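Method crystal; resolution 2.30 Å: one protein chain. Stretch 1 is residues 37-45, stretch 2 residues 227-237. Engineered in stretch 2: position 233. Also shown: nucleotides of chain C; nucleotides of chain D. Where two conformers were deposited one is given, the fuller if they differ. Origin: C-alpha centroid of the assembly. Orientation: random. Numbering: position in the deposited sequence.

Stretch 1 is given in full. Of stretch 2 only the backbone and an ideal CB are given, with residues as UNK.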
# COMPACT_ATOMS: atom_id res chain seq x y z
N TYR A 37 -15.92 25.59 -0.76
CA TYR A 37 -15.60 24.28 -0.22
C TYR A 37 -15.95 23.22 -1.25
O TYR A 37 -16.91 23.37 -2.01
CB TYR A 37 -16.36 23.99 1.08
CG TYR A 37 -16.09 24.98 2.19
CD1 TYR A 37 -14.94 24.90 2.96
CD2 TYR A 37 -17.00 26.00 2.46
CE1 TYR A 37 -14.70 25.81 3.98
CE2 TYR A 37 -16.76 26.91 3.48
CZ TYR A 37 -15.62 26.81 4.23
OH TYR A 37 -15.40 27.70 5.24
N VAL A 38 -15.16 22.15 -1.26
CA VAL A 38 -15.42 20.97 -2.09
C VAL A 38 -15.54 19.76 -1.17
O VAL A 38 -14.75 19.59 -0.24
CB VAL A 38 -14.30 20.73 -3.13
CG1 VAL A 38 -14.62 19.50 -3.96
CG2 VAL A 38 -14.11 21.95 -4.01
N GLY A 39 -16.54 18.93 -1.44
CA GLY A 39 -16.78 17.74 -0.65
C GLY A 39 -16.22 16.48 -1.31
O GLY A 39 -16.02 16.42 -2.53
N GLY A 40 -15.93 15.49 -0.46
CA GLY A 40 -15.60 14.17 -0.92
C GLY A 40 -16.43 13.15 -0.17
O GLY A 40 -16.95 13.41 0.92
N PHE A 41 -16.55 11.97 -0.76
CA PHE A 41 -17.29 10.88 -0.14
C PHE A 41 -16.76 9.57 -0.70
O PHE A 41 -16.51 9.47 -1.90
CB PHE A 41 -18.79 10.99 -0.39
CG PHE A 41 -19.54 9.72 -0.11
CD1 PHE A 41 -19.97 9.42 1.16
CD2 PHE A 41 -19.80 8.81 -1.13
CE1 PHE A 41 -20.67 8.25 1.43
CE2 PHE A 41 -20.49 7.63 -0.88
CZ PHE A 41 -20.92 7.35 0.40
N ASP A 42 -16.62 8.57 0.16
CA ASP A 42 -16.17 7.27 -0.30
C ASP A 42 -16.63 6.20 0.67
O ASP A 42 -17.12 6.49 1.77
CB ASP A 42 -14.65 7.24 -0.47
CG ASP A 42 -14.21 6.25 -1.51
OD1 ASP A 42 -15.08 5.61 -2.15
OD2 ASP A 42 -12.99 6.11 -1.70
N VAL A 43 -16.48 4.94 0.24
CA VAL A 43 -16.84 3.77 1.03
C VAL A 43 -15.70 2.77 0.97
O VAL A 43 -15.21 2.44 -0.11
CB VAL A 43 -18.15 3.12 0.53
CG1 VAL A 43 -18.45 1.89 1.34
CG2 VAL A 43 -19.31 4.10 0.64
N SER A 44 -15.28 2.30 2.14
CA SER A 44 -14.36 1.19 2.29
C SER A 44 -15.15 -0.03 2.75
O SER A 44 -16.14 0.10 3.47
CB SER A 44 -13.27 1.54 3.30
OG SER A 44 -12.35 0.47 3.49
N TYR A 45 -14.72 -1.22 2.35
CA TYR A 45 -15.46 -2.42 2.73
C TYR A 45 -14.51 -3.56 3.07
O TYR A 45 -13.38 -3.61 2.58
CB TYR A 45 -16.45 -2.84 1.63
CG TYR A 45 -15.80 -3.36 0.37
CD1 TYR A 45 -15.37 -2.50 -0.63
CD2 TYR A 45 -15.62 -4.73 0.18
CE1 TYR A 45 -14.78 -2.99 -1.79
CE2 TYR A 45 -15.04 -5.22 -0.96
CZ TYR A 45 -14.61 -4.35 -1.94
OH TYR A 45 -14.03 -4.85 -3.08
N UNK A 227 -7.56 15.98 -4.15
CA UNK A 227 -7.49 15.96 -2.69
C UNK A 227 -8.76 15.48 -1.99
O UNK A 227 -8.65 14.66 -1.07
CB UNK A 227 -7.15 17.37 -2.19
N UNK A 228 -9.98 15.94 -2.34
CA UNK A 228 -11.16 15.45 -1.59
C UNK A 228 -11.38 13.95 -1.74
O UNK A 228 -11.72 13.26 -0.77
CB UNK A 228 -12.42 16.19 -2.05
N UNK A 229 -11.17 13.43 -2.95
CA UNK A 229 -11.25 11.99 -3.17
C UNK A 229 -10.19 11.27 -2.36
O UNK A 229 -10.46 10.29 -1.66
CB UNK A 229 -11.10 11.66 -4.66
N UNK A 230 -8.95 11.78 -2.42
CA UNK A 230 -7.85 11.19 -1.68
C UNK A 230 -8.20 11.08 -0.20
O UNK A 230 -7.99 10.03 0.43
CB UNK A 230 -6.57 12.01 -1.87
N UNK A 231 -8.76 12.15 0.37
CA UNK A 231 -9.00 12.16 1.80
C UNK A 231 -10.15 11.23 2.18
O UNK A 231 -10.03 10.44 3.13
CB UNK A 231 -9.29 13.58 2.27
N UNK A 232 -11.27 11.30 1.45
CA UNK A 232 -12.40 10.42 1.76
C UNK A 232 -12.00 8.95 1.68
O UNK A 232 -12.34 8.14 2.56
CB UNK A 232 -13.56 10.70 0.81
N UNK A 233 -11.25 8.59 0.63
CA UNK A 233 -10.77 7.21 0.49
C UNK A 233 -9.86 6.82 1.65
O UNK A 233 -10.02 5.75 2.26
CB UNK A 233 -10.03 7.04 -0.84
N UNK A 234 -8.92 7.71 2.01
CA UNK A 234 -7.98 7.38 3.07
C UNK A 234 -8.69 7.14 4.40
O UNK A 234 -8.53 6.09 5.02
CB UNK A 234 -6.95 8.50 3.22
N UNK A 235 -9.51 8.11 4.84
CA UNK A 235 -10.09 7.99 6.18
C UNK A 235 -11.09 6.84 6.25
O UNK A 235 -11.17 6.13 7.27
CB UNK A 235 -10.77 9.30 6.58
N UNK A 236 -11.87 6.62 5.18
CA UNK A 236 -12.78 5.47 5.19
C UNK A 236 -11.99 4.17 5.36
O UNK A 236 -12.35 3.32 6.19
CB UNK A 236 -13.61 5.43 3.90
N UNK A 237 -10.89 4.02 4.60
CA UNK A 237 -10.10 2.79 4.67
C UNK A 237 -9.47 2.60 6.04
O UNK A 237 -9.50 1.50 6.61
CB UNK A 237 -9.01 2.80 3.60
P DT C 7 -12.58 3.84 -4.83
OP1 DT C 7 -12.48 4.99 -3.91
OP2 DT C 7 -11.57 3.68 -5.89
O5' DT C 7 -12.64 2.48 -4.00
C5' DT C 7 -13.47 2.35 -2.85
C4' DT C 7 -13.34 0.96 -2.27
O4' DT C 7 -13.47 -0.02 -3.34
C3' DT C 7 -11.98 0.67 -1.60
O3' DT C 7 -12.15 -0.16 -0.48
C2' DT C 7 -11.21 -0.04 -2.70
C1' DT C 7 -12.32 -0.83 -3.38
N1 DT C 7 -11.98 -1.18 -4.79
C2 DT C 7 -11.83 -2.50 -5.13
O2 DT C 7 -12.01 -3.41 -4.34
N3 DT C 7 -11.48 -2.72 -6.43
C4 DT C 7 -11.25 -1.77 -7.41
O4 DT C 7 -10.93 -2.07 -8.56
C5 DT C 7 -11.41 -0.39 -6.99
C7 DT C 7 -11.18 0.73 -7.97
C6 DT C 7 -11.75 -0.16 -5.70
P DA C 8 -10.87 -0.64 0.38
OP1 DA C 8 -11.35 -0.86 1.76
OP2 DA C 8 -9.74 0.28 0.14
O5' DA C 8 -10.51 -2.07 -0.25
C5' DA C 8 -11.44 -3.15 -0.15
C4' DA C 8 -10.75 -4.50 -0.17
O4' DA C 8 -10.42 -4.87 -1.53
C3' DA C 8 -9.45 -4.60 0.61
O3' DA C 8 -9.29 -5.92 1.08
C2' DA C 8 -8.39 -4.25 -0.44
C1' DA C 8 -9.02 -4.80 -1.72
N9 DA C 8 -8.78 -3.97 -2.90
C8 DA C 8 -8.89 -2.62 -3.00
N7 DA C 8 -8.64 -2.15 -4.20
C5 DA C 8 -8.36 -3.29 -4.94
C6 DA C 8 -8.00 -3.48 -6.30
N6 DA C 8 -7.87 -2.49 -7.19
N1 DA C 8 -7.79 -4.75 -6.71
C2 DA C 8 -7.92 -5.74 -5.82
N3 DA C 8 -8.23 -5.68 -4.53
C4 DA C 8 -8.44 -4.42 -4.15
P DC D 11 0.61 12.10 -1.31
OP1 DC D 11 0.94 13.48 -0.91
OP2 DC D 11 -0.76 11.56 -1.15
O5' DC D 11 0.98 11.99 -2.84
C5' DC D 11 0.91 10.74 -3.47
C4' DC D 11 2.13 10.53 -4.33
O4' DC D 11 3.07 9.69 -3.63
C3' DC D 11 1.85 9.82 -5.63
O3' DC D 11 1.57 10.79 -6.60
C2' DC D 11 3.16 9.10 -5.93
C1' DC D 11 3.75 8.86 -4.54
N1 DC D 11 3.66 7.46 -4.05
C2 DC D 11 4.57 6.51 -4.51
O2 DC D 11 5.41 6.86 -5.35
N3 DC D 11 4.51 5.25 -4.04
C4 DC D 11 3.59 4.92 -3.13
N4 DC D 11 3.57 3.66 -2.69
C5 DC D 11 2.65 5.87 -2.64
C6 DC D 11 2.73 7.12 -3.12

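Stretch 2 is a helix running 36° from the N-to-C direction of strand 37-45, with axes 6.6 Å apart at closest approach; side-chain space is therefore tight wherever CB points at the strand.

Position 227 has nothing of the strand within 5.5 Å of its ideal CB, so the strand sets no preference. It is Glu-227, which turns to a partner at position 230.

At 228, CA-to-CB points toward the strand. The ideal CB lies 3.6 Å from Gly-39 O and 4.4 Å from Val-38 CG1, and phi is -63°. A small or compact apolar group suits, proline included, since it fits that phi and this is the second residue of the helical stretch. Pro-228 places CG 3.8 Å from Val-38 CG1. Gly-40 permits the approach: a CB there would fall 2.5 Å from Pro-228 O, a clash.

Positions 229 and 230 point away, leaving many choices. Ile-229 makes no contact with the strand; Lys-230 NZ forms a salt bridge with Glu-227 OE2 at 3.0 Å and donates to DC11 OP2 at 3.0 Å. At 231 CB points sideways with no strand atom within 5.5 Å, so the strand leaves the choice open, polar or apolar; the residue is Met-231, whose end leads away.

Position 232 faces the strand backbone squarely, its ideal CB 3.6 Å from Phe-41 N and 3.9 Å from Gly-40 C. A small side chain is favoured. Ala-232 packs its CB 3.9 Å from Asp-42 CB.

At 233 CB points sideways, yet its ideal position is a tight 3.2 Å from Asp-42 OD2, which also lies 2.5 Å from DT7 OP1. A side chain able to donate to Asp-42 OD2 would suit, and Asn, Gln or Ser could be considered. The deposited residue is the engineered Asn-233; ND2 donates to Asp-42 OD2 (3.1 Å, 146°) and weakly to water 1 (2.8 Å).

At 234 CB points away and 235 is out of reach, with nothing of the strand within 5.5 Å of either ideal CB, so polar, charged or large side chains would all do; the residues are Lys-234 and Trp-235.

Position 236 points toward the strand, its ideal CB 3.9 Å from Ser-44 CB and 4.2 Å from Asp-42 O. Ala, Ser or another small residue would suit. Ser-236, with chi1 at 67° (p), sets OG 3.7 Å from Ser-44 CB and hydrogen-bonds water 1 through OG at 2.6 Å; that water also donates weakly to Val-43 O (3.2 Å).

At 237 CB points sideways, 4.1 Å from Ser-44 OG, at the margin of the contact, where a long side chain has room to leave and the nearby phosphate of DA8 favours a positive charge. Arg-237 extends away from the strand; its guanidinium meets DA8 OP2 edge-on, NE 3.5 Å from that oxygen.

Stretch 2 227-237: EPIKMANKWSR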
# COMPACT_ATOMS: atom_id res chain seq x y z
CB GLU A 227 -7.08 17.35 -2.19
CG GLU A 227 -5.65 17.74 -2.55
CD GLU A 227 -4.62 16.77 -1.95
OE1 GLU A 227 -4.44 16.78 -0.72
OE2 GLU A 227 -4.01 16.01 -2.72
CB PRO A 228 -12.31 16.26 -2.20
CG PRO A 228 -11.66 17.44 -2.86
CD PRO A 228 -10.35 16.94 -3.36
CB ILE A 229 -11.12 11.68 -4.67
CG1 ILE A 229 -12.33 12.25 -5.42
CG2 ILE A 229 -10.93 10.20 -4.90
CD1 ILE A 229 -12.16 12.23 -6.89
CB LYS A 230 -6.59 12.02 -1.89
CG LYS A 230 -5.41 11.59 -1.04
CD LYS A 230 -4.22 12.54 -1.16
CE LYS A 230 -3.68 12.58 -2.59
NZ LYS A 230 -2.47 13.44 -2.70
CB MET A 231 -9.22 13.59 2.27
CG MET A 231 -7.99 14.44 2.02
SD MET A 231 -6.58 13.70 2.84
CE MET A 231 -5.25 14.80 2.35
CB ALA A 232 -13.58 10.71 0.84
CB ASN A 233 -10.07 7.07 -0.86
CG ASN A 233 -9.47 5.69 -1.09
OD1 ASN A 233 -8.25 5.55 -1.16
ND2 ASN A 233 -10.32 4.67 -1.18
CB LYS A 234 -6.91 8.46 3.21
CG LYS A 234 -5.98 8.18 4.40
CD LYS A 234 -4.85 9.21 4.54
CE LYS A 234 -5.35 10.62 4.74
NZ LYS A 234 -4.20 11.57 4.78
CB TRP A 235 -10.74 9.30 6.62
CG TRP A 235 -9.81 10.52 6.59
CD1 TRP A 235 -10.02 11.69 5.92
CD2 TRP A 235 -8.53 10.66 7.23
NE1 TRP A 235 -8.98 12.55 6.12
CE2 TRP A 235 -8.04 11.94 6.92
CE3 TRP A 235 -7.75 9.83 8.05
CZ2 TRP A 235 -6.82 12.41 7.39
CZ3 TRP A 235 -6.53 10.30 8.52
CH2 TRP A 235 -6.08 11.58 8.19
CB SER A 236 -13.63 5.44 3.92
OG SER A 236 -12.84 5.18 2.78
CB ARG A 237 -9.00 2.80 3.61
CG ARG A 237 -8.16 1.53 3.62
CD ARG A 237 -6.88 1.64 2.79
NE ARG A 237 -7.08 2.17 1.45
CZ ARG A 237 -6.58 3.34 1.06
NH1 ARG A 237 -5.87 4.08 1.91
NH2 ARG A 237 -6.79 3.78 -0.18
O HOH W 1 -12.37 3.85 0.59
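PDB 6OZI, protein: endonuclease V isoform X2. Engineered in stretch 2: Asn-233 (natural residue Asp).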